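Local coordinates for protein beta-galactosidase (Bacillus circulans, PDB 4MAD) that probably hydrolyses terminal non-reducing beta-D-galactose residues in beta-D-galactosides, as a glycoside hydrolase of family 35, at residues F329-R333 / E344-P348; T401-A405 / L445-E449; Y406-T412 / S439-L445; F529-W535 / H582-V588; G554-T558 / P591-A595. One frame throughout, in Å; residues are numbered along the deposited sequence.

Contact 1. Residues F329-R333 / E344-P348; sequences FYAVR and ELNLP
Residues 329-333 are one turn of helix 327-339, with helical phi and psi throughout and Arg333 N bonded to Phe329 O at 3.0 Å. Residues 344-348 form an extended strip with no regular structure. The two backbones stay well apart: the closest CA atoms are those of Arg333 and Leu345, at 9.2 Å. No hydrogen bond crosses, so side chains make the contact. Phe329 points toward the strip with chi1 t. Its CZ lies 4.1 Å from Leu347 CD2, and its CE2 edge is 4.4 Å from Leu345 CD1. Tyr330 starts out sideways with chi1 m, yet its ring reaches across. Its CE1 edge meets Leu345 CD2 at 3.7 Å, and its OH lies 3.7 Å from Leu347 CD1. Arg333 is extended at chi1 and chi2, both t. Its guanidinium face covers Leu345 CD1, which is 3.6 Å from Arg333 NE. The polar end of Arg333 is held by Ala57 O and Pro343 O. Leu345 (chi1 t, chi2 p) is thus the centre of the patch, flanked by Leu347 (m, t). Asn346 points away between them, as alternation in an extended chain requires. Phe329 and Leu345 also touch helix 48-58. The strip therefore packs along the outer helical layer of the TIM barrel, where the last helix lies beside the first.

Contact 2. Residues T401-A405 / L445-E449; sequences TIKGA and LTEEE
Lys403 lies alongside Glu449, its CD 3.9 Å from Glu449 OE2. The two form an antiparallel non-hydrogen-bonded pair, CA to CA 4.7 Å, with both side chains on one face. This is the end of the pairing of strands 395-403 and 449-457 in the first all-beta domain, a fold related to galactose-binding domains. The charges are near but short of a salt bridge: Lys403 NZ is 4.1 Å from Glu449 OE2. Thr401 CG2 approaches Glu449, 3.8 Å from its OE1. Ile402 is buried and its CA-to-CB bond runs sideways; its CD1 is 4.3 Å from Leu445 CD1 (Leu445 chi1 m, chi2 t). Leu480 touches both. Glu449 CA makes a CA-H...O contact of 3.3 Å with Ile402 O. After Lys403 the chain leaves strand 395-403, while residues 446-448 form the loop that leads into strand 449-457 at Glu449. Gly404 takes phi 110 and psi 152, angles that call for glycine. Its N donates to Glu448 O at 2.8 Å. Ala405 sits against the bend at 445-447, with its CA 3.5 Å from both Leu445 O and Glu447 O. A water bridges the two segments, donating to Gly404 O at 2.6 Å and to Glu447 O at 2.7 Å.

Contact 3. Residues Y406-T412 / S439-L445; sequences YGKQALT and SRLVVEL
Leu445, Leu411 and Val443 bury the most surface in this antiparallel pair. Strands 409-412 and 440-445 approach to 4.5 Å, with their directions 141° apart. Register runs from Gly407-Leu445 to Thr412-Arg440. Leu445 ends the ladder at a classic beta bulge, with Tyr406 and Gly407 both facing it. Gly407 N donates to Leu445 O (2.9 Å), and Leu445 N to Gly407 O (3.0 Å). Gly407 has phi 75 and psi -154, which favours glycine. Leu445 (m, t) sets its CD1 4.0 Å from Tyr406 CB. Val443 pairs with Gln409: Gln409 N to Val443 O and Val443 N to Gln409 O are both 2.9 Å. Leu411 (chi1 t) pairs with Leu441 through Leu411 N to Leu441 O, 2.8 Å, and Leu441 N to Leu411 O, 3.0 Å. Leu411 CB is 4.4 Å from Val443 CG1. The Gln409, Leu411, Leu441 and Val443 side chains share one face. The other carries Lys408, Ala410, Thr412, Arg440, Val442 and Glu444, with a salt bridge from Lys408 NZ to Glu444 OE2 (2.6 Å). Strand 440-445 is outermost in its four-stranded sheet. Strand 409-417 pairs on its other side with strand 473-480. Leu411 and Leu441 pack onto strands 449-457, 419-424 and 427-433 of the facing sheet, making a beta sandwich.

Contact 4. Residues F529-W535 / H582-V588; sequences FIDLSEW and HQSVTFV
At the apolar centre Ile530 (chi1 m, chi2 t) lies against Phe587 and Val585. Ile530 CG1 is 3.3 Å from Phe587 CE1, and Ile530 CG2 is 4.2 Å from Val585 CB. Val585 CG1 also meets Leu532 CD2 at 4.1 Å and Trp535 CD1 at 3.8 Å. On the other face Phe529 CB lies 4.1 Å from Val588 CG2. The backbones of strands 529-531 and 584-588 are antiparallel, 143° apart in direction and 4.6 Å at closest approach. Ile530-Phe587 is a non-hydrogen-bonded pair (CA to CA 4.5 Å). Next to it Phe529 N donates to Val588 O at 3.0 Å, and Val588 N to Phe529 O at 2.7 Å. Asp531 N donates to Thr586 O at 3.0 Å. There segment 529-535 leaves the ladder. Asp531 OD1 accepts from Ser533 N (3.0 Å) in an Asx turn, and a type I turn follows from Leu532 to Trp535. The turn brings Trp535 back, so that its NE1 donates to Ser584 O at 3.1 Å. His582 stands edge-to-face on the Trp535 five-membered ring (centroids 5.2 Å, planes 82°). Outermost, Glu534 CG sits over the His582 ring, 3.9 Å from its centroid. This is a strand pair within the antiparallel sheet of the beta domain assigned to the galactose-binding-like family, between strand 357-366, next to 584-588, and strand 558-561, next to 528-531.

Contact 5. Residues G554-T558 / P591-A595; sequences GPQQT and PVLGA
Both segments are mostly irregular and run antiparallel, with CA pairs Pro555-Ala595 (4.9 Å), Gln556-Leu593 (4.1 Å) and Gln557-Val592 (5.3 Å). Thr558 opens strand 558-561 and is extended (-131/153). The peptide bond before Pro555 is cis. The positive phi of Gly554 (75°) favours glycine. Pro555 (-73/-20) turns the chain. In the other segment Val592 is extended. After Leu593, where psi is near zero, Ala595 N donates to Pro555 O at 3.0 Å. Gln557 N donates almost straight to Val592 O, 2.9 Å. The third bond uses a side chain: Val592 N donates to Thr558 OG1 at 2.9 Å, with Thr558 chi1 p. Thr558 thus takes up the amide of Val592, and its OG1 is also 3.6 Å from Pro591 CB. Gln557 (m, m) lies against residues 591-595: Gln557 CB is 4.0 Å from Val592 CG1 and Gln557 CG 4.1 Å from Ala595 CB. Its amide NE2 goes to Glu552 O. Gln556 is fully extended (t, t); its NE2 bonds to Thr558 O at 2.8 Å and its OE1 to Ser312 N. Ala595 is the last modelled residue. The C-terminal tail after strand 584-588 therefore lies across the loop between strands 545-551 and 558-561. Both meet loops of the catalytic barrel: Leu593 of the tail touches Asp314, while Pro555 and Gln556 of the loop touch Asp254 and Ile310.

From the N terminus, contact 1 comes first. It closes a ten-residue loop as the chain leaves helix 327-339 of the barrel. Contact 2 opens next, at the end of strand 395-403. Contact 3 is nested inside its loop, and the two share Leu445. Contact 2 pairs strand ends of the six-stranded sheet, contact 3 strands of the four-stranded sheet, with the chain passing between them. Contacts 1 and 2 have centres about 68 Å apart. Contacts 4 and 5 come after contacts 1 to 3 in series; with each other they cross, because their segments alternate. They touch where Leu532 N meets Gln557 O. They bring the C-terminal end into the second beta domain, beside the barrel.

Contact 1. Residues F329-R333 / E344-P348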
# COMPACT_ATOMS: atom_id res chain seq x y z
N PHE A 329 0.98 -11.56 20.15
CA PHE A 329 2.40 -11.39 20.37
C PHE A 329 2.90 -12.27 21.52
O PHE A 329 3.82 -12.99 21.35
CB PHE A 329 2.65 -9.94 20.72
CG PHE A 329 4.07 -9.59 21.13
CD1 PHE A 329 4.93 -8.98 20.27
CD2 PHE A 329 4.52 -9.82 22.39
CE1 PHE A 329 6.19 -8.65 20.66
CE2 PHE A 329 5.79 -9.47 22.75
CZ PHE A 329 6.60 -8.88 21.88
N TYR A 330 2.22 -12.23 22.65
CA TYR A 330 2.60 -13.10 23.77
C TYR A 330 2.46 -14.58 23.44
O TYR A 330 3.23 -15.38 23.84
CB TYR A 330 1.84 -12.72 25.02
CG TYR A 330 2.26 -11.37 25.54
CD1 TYR A 330 3.50 -11.18 26.09
CD2 TYR A 330 1.44 -10.30 25.46
CE1 TYR A 330 3.89 -9.97 26.57
CE2 TYR A 330 1.80 -9.12 25.93
CZ TYR A 330 3.02 -8.94 26.48
OH TYR A 330 3.33 -7.72 26.92
N ALA A 331 1.42 -14.91 22.73
CA ALA A 331 1.14 -16.27 22.39
C ALA A 331 2.24 -16.89 21.51
O ALA A 331 2.66 -18.00 21.73
CB ALA A 331 -0.18 -16.37 21.71
N VAL A 332 2.65 -16.13 20.51
CA VAL A 332 3.73 -16.44 19.63
C VAL A 332 5.10 -16.50 20.34
O VAL A 332 5.88 -17.36 20.11
CB VAL A 332 3.78 -15.44 18.47
CG1 VAL A 332 5.04 -15.51 17.74
CG2 VAL A 332 2.65 -15.63 17.57
N ARG A 333 5.34 -15.60 21.26
CA ARG A 333 6.58 -15.63 22.00
C ARG A 333 6.66 -16.91 22.81
O ARG A 333 7.69 -17.51 22.91
CB ARG A 333 6.70 -14.44 22.90
CG ARG A 333 7.80 -14.62 23.85
CD ARG A 333 8.15 -13.44 24.54
NE ARG A 333 9.56 -13.16 24.42
CZ ARG A 333 10.48 -13.51 25.30
NH1 ARG A 333 10.16 -14.12 26.38
NH2 ARG A 333 11.71 -13.19 25.10
N GLU A 344 14.99 -12.72 28.91
CA GLU A 344 13.84 -12.26 29.59
C GLU A 344 13.25 -11.20 28.71
O GLU A 344 13.95 -10.50 28.06
CB GLU A 344 14.20 -11.64 30.91
CG GLU A 344 13.13 -11.79 31.92
CD GLU A 344 13.31 -10.92 33.17
OE1 GLU A 344 14.00 -9.87 33.11
OE2 GLU A 344 12.74 -11.30 34.20
N LEU A 345 11.94 -11.16 28.66
CA LEU A 345 11.27 -10.21 27.82
C LEU A 345 11.47 -8.85 28.39
O LEU A 345 11.28 -8.63 29.55
CB LEU A 345 9.79 -10.55 27.76
CG LEU A 345 8.79 -9.71 27.01
CD1 LEU A 345 9.07 -9.80 25.59
CD2 LEU A 345 7.46 -10.28 27.30
N ASN A 346 11.90 -7.93 27.55
CA ASN A 346 12.10 -6.56 27.92
C ASN A 346 11.55 -5.65 26.83
O ASN A 346 12.10 -5.58 25.77
CB ASN A 346 13.59 -6.37 28.13
CG ASN A 346 13.97 -4.97 28.43
OD1 ASN A 346 13.41 -4.31 29.26
ND2 ASN A 346 14.98 -4.53 27.76
N LEU A 347 10.44 -5.00 27.09
CA LEU A 347 9.86 -4.15 26.09
C LEU A 347 10.19 -2.70 26.35
O LEU A 347 10.38 -2.30 27.44
CB LEU A 347 8.36 -4.33 26.04
CG LEU A 347 7.78 -5.63 25.49
CD1 LEU A 347 6.40 -5.85 25.90
CD2 LEU A 347 7.90 -5.69 24.03
N PRO A 348 10.14 -1.90 25.31
CA PRO A 348 10.22 -0.47 25.46
C PRO A 348 9.01 0.04 26.22
O PRO A 348 8.04 -0.63 26.28
CB PRO A 348 10.11 0.02 24.02
CG PRO A 348 10.45 -1.06 23.22
CD PRO A 348 10.08 -2.28 23.90

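Contact 2. Residues T401-A405 / L445-E449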
# COMPACT_ATOMS: atom_id res chain seq x y z
N THR A 401 -17.23 21.38 -22.51
CA THR A 401 -18.45 22.06 -22.81
C THR A 401 -19.22 21.38 -23.93
O THR A 401 -18.73 21.16 -24.96
CB THR A 401 -18.23 23.53 -23.20
OG1 THR A 401 -17.41 24.19 -22.24
CG2 THR A 401 -19.55 24.24 -23.27
N ILE A 402 -20.45 21.07 -23.68
CA ILE A 402 -21.32 20.50 -24.67
C ILE A 402 -22.14 21.62 -25.33
O ILE A 402 -22.74 22.39 -24.69
CB ILE A 402 -22.28 19.52 -24.05
CG1 ILE A 402 -21.53 18.38 -23.38
CG2 ILE A 402 -23.16 18.95 -25.06
CD1 ILE A 402 -22.21 17.86 -22.19
N LYS A 403 -22.14 21.68 -26.63
CA LYS A 403 -22.87 22.71 -27.30
C LYS A 403 -24.13 22.21 -27.96
O LYS A 403 -24.09 21.39 -28.80
CB LYS A 403 -22.00 23.35 -28.32
CG LYS A 403 -20.70 23.60 -27.75
CD LYS A 403 -20.21 24.91 -28.00
CE LYS A 403 -18.92 25.02 -27.29
NZ LYS A 403 -18.37 26.30 -27.61
N GLY A 404 -25.24 22.79 -27.58
CA GLY A 404 -26.53 22.40 -28.06
C GLY A 404 -27.33 21.75 -26.99
O GLY A 404 -26.81 21.17 -26.10
N ALA A 405 -28.64 21.87 -27.12
CA ALA A 405 -29.53 21.31 -26.16
C ALA A 405 -29.85 19.91 -26.61
O ALA A 405 -30.68 19.70 -27.44
CB ALA A 405 -30.76 22.11 -26.09
N LEU A 445 -29.94 17.88 -20.68
CA LEU A 445 -29.22 19.00 -21.18
C LEU A 445 -30.15 19.92 -21.92
O LEU A 445 -30.34 19.78 -23.09
CB LEU A 445 -28.15 18.52 -22.11
CG LEU A 445 -27.29 17.51 -21.39
CD1 LEU A 445 -26.41 16.83 -22.29
CD2 LEU A 445 -26.53 18.23 -20.37
N THR A 446 -30.73 20.85 -21.21
CA THR A 446 -31.70 21.71 -21.82
C THR A 446 -31.20 23.07 -22.17
O THR A 446 -31.87 23.78 -22.84
CB THR A 446 -32.85 21.89 -20.92
OG1 THR A 446 -32.35 22.34 -19.68
CG2 THR A 446 -33.53 20.61 -20.71
N GLU A 447 -30.04 23.44 -21.68
CA GLU A 447 -29.50 24.73 -22.02
C GLU A 447 -28.78 24.74 -23.35
O GLU A 447 -28.50 23.72 -23.86
CB GLU A 447 -28.65 25.31 -20.89
CG GLU A 447 -29.41 25.49 -19.55
CD GLU A 447 -30.15 26.84 -19.37
OE1 GLU A 447 -29.65 27.89 -19.76
OE2 GLU A 447 -31.24 26.84 -18.79
N GLU A 448 -28.48 25.91 -23.88
CA GLU A 448 -27.73 26.03 -25.12
C GLU A 448 -26.33 25.46 -25.01
O GLU A 448 -25.80 24.98 -25.95
CB GLU A 448 -27.60 27.48 -25.54
CG GLU A 448 -28.87 28.08 -26.04
CD GLU A 448 -29.51 27.24 -27.10
OE1 GLU A 448 -28.95 27.13 -28.20
OE2 GLU A 448 -30.56 26.66 -26.83
N GLU A 449 -25.69 25.65 -23.87
CA GLU A 449 -24.41 25.04 -23.58
C GLU A 449 -24.47 24.37 -22.21
O GLU A 449 -25.17 24.82 -21.34
CB GLU A 449 -23.29 26.05 -23.62
CG GLU A 449 -23.23 26.75 -24.89
CD GLU A 449 -21.93 27.47 -25.19
OE1 GLU A 449 -21.04 27.53 -24.37
OE2 GLU A 449 -21.81 27.98 -26.27
O HOH W 1 -26.43 21.99 -23.65

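Contact 3. Residues Y406-T412 / S439-L445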
# COMPACT_ATOMS: atom_id res chain seq x y z
N TYR A 406 -29.14 18.94 -26.05
CA TYR A 406 -29.34 17.55 -26.36
C TYR A 406 -30.60 16.95 -25.76
O TYR A 406 -31.04 15.92 -26.18
CB TYR A 406 -28.15 16.72 -25.93
CG TYR A 406 -26.88 16.88 -26.72
CD1 TYR A 406 -26.03 15.84 -26.87
CD2 TYR A 406 -26.56 18.04 -27.34
CE1 TYR A 406 -24.90 15.95 -27.56
CE2 TYR A 406 -25.43 18.15 -28.06
CZ TYR A 406 -24.59 17.11 -28.17
OH TYR A 406 -23.42 17.17 -28.85
N GLY A 407 -31.15 17.55 -24.73
CA GLY A 407 -32.23 16.93 -24.02
C GLY A 407 -31.82 15.76 -23.12
O GLY A 407 -30.76 15.72 -22.62
N LYS A 408 -32.72 14.85 -22.88
CA LYS A 408 -32.41 13.77 -22.01
C LYS A 408 -31.44 12.82 -22.69
O LYS A 408 -31.71 12.37 -23.79
CB LYS A 408 -33.70 13.06 -21.69
CG LYS A 408 -33.56 11.74 -21.09
CD LYS A 408 -34.88 11.10 -21.01
CE LYS A 408 -35.25 10.88 -19.60
NZ LYS A 408 -35.85 12.09 -19.03
N GLN A 409 -30.32 12.56 -22.04
CA GLN A 409 -29.30 11.68 -22.55
C GLN A 409 -28.75 10.74 -21.49
O GLN A 409 -28.74 11.07 -20.37
CB GLN A 409 -28.13 12.48 -23.08
CG GLN A 409 -28.48 13.38 -24.20
CD GLN A 409 -28.74 12.63 -25.47
OE1 GLN A 409 -28.14 11.65 -25.71
NE2 GLN A 409 -29.64 13.11 -26.28
N ALA A 410 -28.28 9.60 -21.91
CA ALA A 410 -27.55 8.73 -21.05
C ALA A 410 -26.09 9.07 -21.18
O ALA A 410 -25.55 9.02 -22.24
CB ALA A 410 -27.75 7.35 -21.41
N LEU A 411 -25.50 9.43 -20.07
CA LEU A 411 -24.09 9.72 -20.03
C LEU A 411 -23.35 8.47 -19.64
O LEU A 411 -23.66 7.89 -18.66
CB LEU A 411 -23.78 10.77 -19.00
CG LEU A 411 -22.37 11.32 -19.05
CD1 LEU A 411 -22.43 12.76 -18.98
CD2 LEU A 411 -21.60 10.84 -17.93
N THR A 412 -22.39 8.06 -20.42
CA THR A 412 -21.60 6.91 -20.05
C THR A 412 -20.14 7.28 -19.96
O THR A 412 -19.63 7.93 -20.82
CB THR A 412 -21.77 5.76 -21.07
OG1 THR A 412 -23.14 5.39 -21.13
CG2 THR A 412 -20.92 4.57 -20.67
N SER A 439 -21.91 2.82 -14.52
CA SER A 439 -21.07 3.69 -15.36
C SER A 439 -21.85 4.64 -16.22
O SER A 439 -21.30 5.34 -17.01
CB SER A 439 -20.09 2.89 -16.18
OG SER A 439 -19.14 2.39 -15.27
N ARG A 440 -23.15 4.64 -15.99
CA ARG A 440 -24.12 5.41 -16.72
C ARG A 440 -24.95 6.29 -15.78
O ARG A 440 -25.35 5.84 -14.76
CB ARG A 440 -25.09 4.46 -17.41
CG ARG A 440 -25.29 4.73 -18.82
CD ARG A 440 -26.55 4.07 -19.33
NE ARG A 440 -26.52 2.68 -19.01
CZ ARG A 440 -27.52 1.83 -19.12
NH1 ARG A 440 -28.69 2.21 -19.58
NH2 ARG A 440 -27.32 0.59 -18.76
N LEU A 441 -25.22 7.52 -16.18
CA LEU A 441 -26.21 8.37 -15.52
C LEU A 441 -27.14 9.00 -16.52
O LEU A 441 -26.75 9.23 -17.59
CB LEU A 441 -25.54 9.52 -14.83
CG LEU A 441 -24.79 9.29 -13.56
CD1 LEU A 441 -24.12 10.50 -13.12
CD2 LEU A 441 -25.69 8.77 -12.51
N VAL A 442 -28.32 9.39 -16.11
CA VAL A 442 -29.20 10.15 -16.99
C VAL A 442 -29.03 11.63 -16.73
O VAL A 442 -29.16 12.07 -15.65
CB VAL A 442 -30.67 9.74 -16.82
CG1 VAL A 442 -31.56 10.58 -17.60
CG2 VAL A 442 -30.86 8.32 -17.11
N VAL A 443 -28.73 12.39 -17.75
CA VAL A 443 -28.65 13.83 -17.62
C VAL A 443 -29.67 14.50 -18.51
O VAL A 443 -30.12 13.90 -19.44
CB VAL A 443 -27.32 14.34 -17.98
CG1 VAL A 443 -26.31 13.76 -17.06
CG2 VAL A 443 -27.02 14.03 -19.36
N GLU A 444 -30.05 15.72 -18.17
CA GLU A 444 -30.95 16.49 -18.98
C GLU A 444 -30.28 17.77 -19.41
O GLU A 444 -30.08 18.64 -18.61
CB GLU A 444 -32.15 16.87 -18.18
CG GLU A 444 -32.84 15.73 -17.60
CD GLU A 444 -33.68 15.06 -18.61
OE1 GLU A 444 -33.66 15.51 -19.73
OE2 GLU A 444 -34.39 14.11 -18.28
N LEU A 445 -29.94 17.88 -20.68
CA LEU A 445 -29.22 19.00 -21.18
C LEU A 445 -30.15 19.92 -21.92
O LEU A 445 -30.34 19.78 -23.09
CB LEU A 445 -28.15 18.52 -22.11
CG LEU A 445 -27.29 17.51 -21.39
CD1 LEU A 445 -26.41 16.83 -22.29
CD2 LEU A 445 -26.53 18.23 -20.37

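Contact 4. Residues F529-W535 / H582-V588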
# COMPACT_ATOMS: atom_id res chain seq x y z
N PHE A 529 -6.06 9.36 17.31
CA PHE A 529 -6.87 8.87 16.23
C PHE A 529 -8.02 9.81 15.94
O PHE A 529 -8.64 10.27 16.83
CB PHE A 529 -7.40 7.49 16.53
CG PHE A 529 -6.35 6.52 17.00
CD1 PHE A 529 -5.78 5.62 16.14
CD2 PHE A 529 -5.93 6.49 18.32
CE1 PHE A 529 -4.85 4.76 16.55
CE2 PHE A 529 -5.00 5.60 18.70
CZ PHE A 529 -4.45 4.75 17.81
N ILE A 530 -8.28 10.06 14.67
CA ILE A 530 -9.38 10.89 14.27
C ILE A 530 -10.63 10.07 13.93
O ILE A 530 -10.60 9.27 13.08
CB ILE A 530 -9.03 11.74 13.01
CG1 ILE A 530 -7.79 12.56 13.24
CG2 ILE A 530 -10.13 12.64 12.70
CD1 ILE A 530 -7.41 13.44 12.08
N ASP A 531 -11.72 10.33 14.62
CA ASP A 531 -12.95 9.61 14.45
C ASP A 531 -13.78 10.26 13.36
O ASP A 531 -14.20 11.34 13.53
CB ASP A 531 -13.77 9.66 15.71
CG ASP A 531 -15.18 9.18 15.52
OD1 ASP A 531 -15.47 8.46 14.60
OD2 ASP A 531 -16.00 9.56 16.33
N LEU A 532 -13.92 9.57 12.26
CA LEU A 532 -14.53 10.10 11.07
C LEU A 532 -15.86 9.46 10.74
O LEU A 532 -16.33 9.58 9.65
CB LEU A 532 -13.61 9.92 9.90
CG LEU A 532 -12.37 10.80 9.99
CD1 LEU A 532 -11.13 10.18 9.56
CD2 LEU A 532 -12.58 12.15 9.42
N SER A 533 -16.42 8.82 11.76
CA SER A 533 -17.66 8.06 11.65
C SER A 533 -18.83 8.93 11.24
O SER A 533 -19.77 8.45 10.66
CB SER A 533 -18.01 7.31 12.95
OG SER A 533 -18.22 8.17 14.00
N GLU A 534 -18.79 10.20 11.63
CA GLU A 534 -19.83 11.14 11.23
C GLU A 534 -19.80 11.49 9.74
O GLU A 534 -20.80 11.82 9.20
CB GLU A 534 -19.89 12.39 12.09
CG GLU A 534 -21.13 13.22 11.83
CD GLU A 534 -21.23 14.55 12.57
OE1 GLU A 534 -20.25 15.07 13.08
OE2 GLU A 534 -22.32 15.09 12.61
N TRP A 535 -18.63 11.48 9.16
CA TRP A 535 -18.38 11.92 7.81
C TRP A 535 -18.66 10.81 6.81
O TRP A 535 -19.08 9.77 7.18
CB TRP A 535 -16.96 12.48 7.70
CG TRP A 535 -16.81 13.75 8.52
CD1 TRP A 535 -16.67 13.86 9.86
CD2 TRP A 535 -16.80 15.08 8.01
NE1 TRP A 535 -16.63 15.15 10.20
CE2 TRP A 535 -16.66 15.93 9.09
CE3 TRP A 535 -16.91 15.62 6.74
CZ2 TRP A 535 -16.62 17.29 8.95
CZ3 TRP A 535 -16.85 16.98 6.61
CH2 TRP A 535 -16.73 17.80 7.70
N HIS A 582 -20.05 18.33 7.71
CA HIS A 582 -20.39 18.45 9.11
C HIS A 582 -19.51 19.51 9.78
O HIS A 582 -18.71 20.09 9.11
CB HIS A 582 -20.32 17.09 9.82
CG HIS A 582 -21.23 16.09 9.21
ND1 HIS A 582 -20.81 15.19 8.26
CD2 HIS A 582 -22.55 15.90 9.34
CE1 HIS A 582 -21.84 14.48 7.86
NE2 HIS A 582 -22.90 14.89 8.50
N GLN A 583 -19.75 19.80 11.04
CA GLN A 583 -19.09 20.93 11.65
C GLN A 583 -17.74 20.72 12.31
O GLN A 583 -17.06 21.64 12.59
CB GLN A 583 -20.03 21.61 12.62
CG GLN A 583 -21.31 22.10 12.07
CD GLN A 583 -21.18 23.18 11.02
OE1 GLN A 583 -20.25 23.97 11.00
NE2 GLN A 583 -22.14 23.23 10.13
N SER A 584 -17.42 19.48 12.56
CA SER A 584 -16.28 19.11 13.38
C SER A 584 -15.86 17.66 13.25
O SER A 584 -16.54 16.86 12.73
CB SER A 584 -16.63 19.34 14.84
OG SER A 584 -17.54 18.40 15.26
N VAL A 585 -14.65 17.28 13.82
CA VAL A 585 -14.23 15.96 14.12
C VAL A 585 -13.68 15.89 15.58
O VAL A 585 -13.33 16.86 16.11
CB VAL A 585 -13.15 15.46 13.14
CG1 VAL A 585 -13.71 15.38 11.73
CG2 VAL A 585 -11.93 16.38 13.18
N THR A 586 -13.49 14.70 15.92
CA THR A 586 -13.02 14.49 17.27
C THR A 586 -11.82 13.57 17.31
O THR A 586 -11.75 12.67 16.57
CB THR A 586 -14.05 13.82 18.16
OG1 THR A 586 -15.31 14.29 17.82
CG2 THR A 586 -13.80 14.22 19.55
N PHE A 587 -10.86 13.86 18.17
CA PHE A 587 -9.68 13.06 18.23
C PHE A 587 -9.85 12.14 19.46
O PHE A 587 -10.16 12.60 20.49
CB PHE A 587 -8.44 13.94 18.36
CG PHE A 587 -8.07 14.64 17.10
CD1 PHE A 587 -6.96 14.31 16.40
CD2 PHE A 587 -8.85 15.63 16.64
CE1 PHE A 587 -6.66 14.93 15.24
CE2 PHE A 587 -8.55 16.26 15.48
CZ PHE A 587 -7.45 15.91 14.80
N VAL A 588 -9.63 10.86 19.29
CA VAL A 588 -9.84 9.88 20.33
C VAL A 588 -8.57 9.05 20.59
O VAL A 588 -7.64 9.15 19.86
CB VAL A 588 -11.02 8.97 19.99
CG1 VAL A 588 -12.20 9.77 19.79
CG2 VAL A 588 -10.74 8.21 18.77

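Contact 5. Residues G554-T558 / P591-A595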
# COMPACT_ATOMS: atom_id res chain seq x y z
N GLY A 554 -16.92 1.59 6.26
CA GLY A 554 -16.10 0.79 7.13
C GLY A 554 -15.26 -0.28 6.49
O GLY A 554 -15.09 -0.29 5.35
N PRO A 555 -14.74 -1.21 7.26
CA PRO A 555 -14.88 -1.30 8.70
C PRO A 555 -14.09 -0.31 9.52
O PRO A 555 -14.37 -0.19 10.67
CB PRO A 555 -14.33 -2.69 9.00
CG PRO A 555 -13.42 -2.98 7.92
CD PRO A 555 -13.73 -2.13 6.77
N GLN A 556 -13.07 0.28 8.95
CA GLN A 556 -12.28 1.29 9.61
C GLN A 556 -13.08 2.59 9.73
O GLN A 556 -13.62 3.02 8.78
CB GLN A 556 -10.99 1.54 8.84
CG GLN A 556 -10.19 2.73 9.29
CD GLN A 556 -8.85 2.82 8.65
OE1 GLN A 556 -8.62 2.18 7.69
NE2 GLN A 556 -7.96 3.59 9.20
N GLN A 557 -13.13 3.16 10.94
CA GLN A 557 -13.77 4.44 11.12
C GLN A 557 -12.90 5.53 11.74
O GLN A 557 -13.38 6.56 11.99
CB GLN A 557 -15.04 4.30 11.91
CG GLN A 557 -15.93 3.29 11.36
CD GLN A 557 -16.82 3.80 10.30
OE1 GLN A 557 -16.89 4.94 10.06
NE2 GLN A 557 -17.56 2.91 9.68
N THR A 558 -11.64 5.24 11.98
CA THR A 558 -10.68 6.21 12.52
C THR A 558 -9.43 6.20 11.70
O THR A 558 -9.15 5.22 11.10
CB THR A 558 -10.24 5.87 13.93
OG1 THR A 558 -9.83 4.52 14.00
CG2 THR A 558 -11.31 6.10 14.91
N PRO A 591 -8.54 3.27 18.42
CA PRO A 591 -9.09 3.19 17.09
C PRO A 591 -10.38 2.41 16.98
O PRO A 591 -10.70 1.64 17.83
CB PRO A 591 -8.02 2.44 16.33
CG PRO A 591 -7.45 1.54 17.32
CD PRO A 591 -7.60 2.19 18.65
N VAL A 592 -11.07 2.61 15.87
CA VAL A 592 -12.19 1.79 15.46
C VAL A 592 -11.84 1.17 14.12
O VAL A 592 -11.88 1.80 13.12
CB VAL A 592 -13.45 2.56 15.34
CG1 VAL A 592 -14.54 1.70 14.86
CG2 VAL A 592 -13.82 3.11 16.66
N LEU A 593 -11.44 -0.08 14.13
CA LEU A 593 -11.02 -0.76 12.92
C LEU A 593 -12.06 -1.77 12.54
O LEU A 593 -11.92 -2.43 11.58
CB LEU A 593 -9.72 -1.47 13.15
CG LEU A 593 -8.57 -0.60 13.60
CD1 LEU A 593 -7.33 -1.38 13.78
CD2 LEU A 593 -8.37 0.46 12.63
N GLY A 594 -13.08 -1.90 13.35
CA GLY A 594 -13.96 -3.01 13.21
C GLY A 594 -15.43 -2.76 13.35
O GLY A 594 -16.15 -3.53 13.88
N ALA A 595 -15.88 -1.67 12.84
CA ALA A 595 -17.28 -1.55 12.91
C ALA A 595 -17.94 -2.43 11.81
O ALA A 595 -18.48 -1.93 10.86
CB ALA A 595 -17.66 -0.16 12.84